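Local coordinates for protein putative mandelate racemase (Bordetella bronchiseptica, PDB 3OZY) that is of unknown function but belongs to the enolase superfamily, binds magnesium and probably acts on acid sugars, at residues G54-L58 with A59-R63. Sequence-based numbering, arbitrary orientation.
Sequences GPYDL and AVLKR
Tyr-56 meets Leu-61 through its CB, not through its hydroxyl end. The methyl CD1 of Leu-61 sits 3.7 Å from Tyr-56 CB and comes obliquely to the ring. The ring then runs away from the helix, and its OH bonds to the OH of Tyr-257. Val-102 of helix 102-122 touches Tyr-56, Val-60 and Leu-61 alike.

Asp-57 is the N-cap of helix 58-73. Its CG stands opposite the backbone N (chi1 -176°), which brings the carboxylate round to the first turn. Asp-57 OD2 accepts from Val-60 N at 3.0 Å through its anti lone pair, with an N-H...O angle of 160°. Ala-59 CB lies 3.4 Å from Asp-57 OD2, and Val-60 CG2 packs beside the Asp-57 CB. The other oxygen, OD1, forms a salt bridge with Arg-63 of the second subunit and also bonds a glycerol. The same pairing in reverse, from Arg-63 to Asp-57 of the second subunit, places this helix start at the dimer interface. Negative charge here would probably suit the positive end of the helix dipole. The backbone O of Asp-57 takes Leu-61 N at 3.0 Å, a nearly straight bond of 169°.

The next bond of the helix runs from Lys-62 N to Leu-58 O at 2.9 Å. The Leu-58 side chain packs against Gln-34 and Ile-36 of strand 32-42, and Leu-61 also touches Ile-36. CD2 of Leu-58 is a loose 4.4 Å from CD1 of Leu-61.

The whole is a classic Asp N-cap, here where the loop after strand 48-50 enters helix 58-73 of the enolase-type N-terminal domain.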
loop_
_atom_site.group_PDB
_atom_site.type_symbol
_atom_site.label_atom_id
_atom_site.label_comp_id
_atom_site.label_asym_id
_atom_site.label_seq_id
_atom_site.Cartn_x
_atom_site.Cartn_y
_atom_site.Cartn_z
ATOM N N GLY A 54 -3.993 -13.649 2.360
ATOM C CA GLY A 54 -5.301 -13.080 2.640
ATOM C C GLY A 54 -5.372 -12.736 4.115
ATOM O O GLY A 54 -4.451 -13.044 4.861
ATOM N N PRO A 55 -6.462 -12.101 4.556
ATOM C CA PRO A 55 -7.601 -11.701 3.729
ATOM C C PRO A 55 -7.310 -10.449 2.906
ATOM O O PRO A 55 -6.876 -9.412 3.425
ATOM C CB PRO A 55 -8.702 -11.424 4.762
ATOM C CG PRO A 55 -7.950 -11.042 6.015
ATOM C CD PRO A 55 -6.672 -11.830 5.990
ATOM N N TYR A 56 -7.547 -10.582 1.607
ATOM C CA TYR A 56 -7.590 -9.465 0.671
ATOM C C TYR A 56 -8.720 -9.814 -0.287
ATOM O O TYR A 56 -8.864 -10.985 -0.671
ATOM C CB TYR A 56 -6.315 -9.374 -0.169
ATOM C CG TYR A 56 -4.993 -9.262 0.558
ATOM C CD1 TYR A 56 -4.602 -8.074 1.162
ATOM C CD2 TYR A 56 -4.099 -10.320 0.556
ATOM C CE1 TYR A 56 -3.366 -7.959 1.795
ATOM C CE2 TYR A 56 -2.873 -10.220 1.180
ATOM C CZ TYR A 56 -2.503 -9.031 1.788
ATOM O OH TYR A 56 -1.267 -8.929 2.406
ATOM N N ASP A 57 -9.493 -8.816 -0.707
ATOM C CA ASP A 57 -10.608 -9.072 -1.620
ATOM C C ASP A 57 -10.169 -9.894 -2.831
ATOM O O ASP A 57 -9.190 -9.560 -3.501
ATOM C CB ASP A 57 -11.227 -7.764 -2.095
ATOM C CG ASP A 57 -12.442 -7.995 -2.957
ATOM O OD1 ASP A 57 -13.534 -8.203 -2.389
ATOM O OD2 ASP A 57 -12.299 -7.999 -4.202
ATOM N N LEU A 58 -10.907 -10.962 -3.124
ATOM C CA LEU A 58 -10.481 -11.897 -4.157
ATOM C C LEU A 58 -10.556 -11.300 -5.560
ATOM O O LEU A 58 -9.722 -11.631 -6.399
ATOM C CB LEU A 58 -11.275 -13.205 -4.100
ATOM C CG LEU A 58 -11.096 -14.055 -2.845
ATOM C CD1 LEU A 58 -11.806 -15.395 -3.047
ATOM C CD2 LEU A 58 -9.625 -14.281 -2.511
ATOM N N ALA A 59 -11.547 -10.445 -5.817
ATOM C CA ALA A 59 -11.653 -9.805 -7.132
ATOM C C ALA A 59 -10.513 -8.808 -7.340
ATOM O O ALA A 59 -9.939 -8.735 -8.431
ATOM C CB ALA A 59 -13.001 -9.134 -7.302
ATOM N N VAL A 60 -10.173 -8.047 -6.300
ATOM C CA VAL A 60 -9.021 -7.148 -6.382
ATOM C C VAL A 60 -7.748 -7.935 -6.702
ATOM O O VAL A 60 -7.003 -7.578 -7.616
ATOM C CB VAL A 60 -8.838 -6.343 -5.082
ATOM C CG1 VAL A 60 -7.495 -5.618 -5.071
ATOM C CG2 VAL A 60 -9.976 -5.355 -4.909
ATOM N N LEU A 61 -7.505 -9.021 -5.975
ATOM C CA LEU A 61 -6.339 -9.850 -6.236
ATOM C C LEU A 61 -6.334 -10.430 -7.646
ATOM O O LEU A 61 -5.307 -10.408 -8.335
ATOM C CB LEU A 61 -6.259 -10.985 -5.219
ATOM C CG LEU A 61 -5.747 -10.644 -3.815
ATOM C CD1 LEU A 61 -5.948 -11.829 -2.889
ATOM C CD2 LEU A 61 -4.275 -10.244 -3.834
ATOM N N LYS A 62 -7.465 -10.989 -8.060
ATOM C CA LYS A 62 -7.551 -11.613 -9.376
ATOM C C LYS A 62 -7.237 -10.616 -10.487
ATOM O O LYS A 62 -6.472 -10.915 -11.410
ATOM C CB LYS A 62 -8.933 -12.233 -9.584
ATOM C CG LYS A 62 -9.119 -12.903 -10.939
ATOM C CD LYS A 62 -10.519 -13.517 -11.022
ATOM C CE LYS A 62 -10.762 -14.255 -12.333
ATOM N NZ LYS A 62 -9.962 -15.506 -12.454
ATOM N N ARG A 63 -7.835 -9.436 -10.396
ATOM C CA ARG A 63 -7.595 -8.384 -11.379
ATOM C C ARG A 63 -6.131 -7.948 -11.378
ATOM O O ARG A 63 -5.512 -7.819 -12.436
ATOM C CB ARG A 63 -8.503 -7.185 -11.100
ATOM C CG ARG A 63 -8.281 -5.984 -12.004
ATOM C CD ARG A 63 -8.709 -6.233 -13.447
ATOM N NE ARG A 63 -8.269 -5.097 -14.255
ATOM C CZ ARG A 63 -8.426 -4.986 -15.571
ATOM N NH1 ARG A 63 -9.033 -5.942 -16.265
ATOM N NH2 ARG A 63 -7.965 -3.909 -16.192
#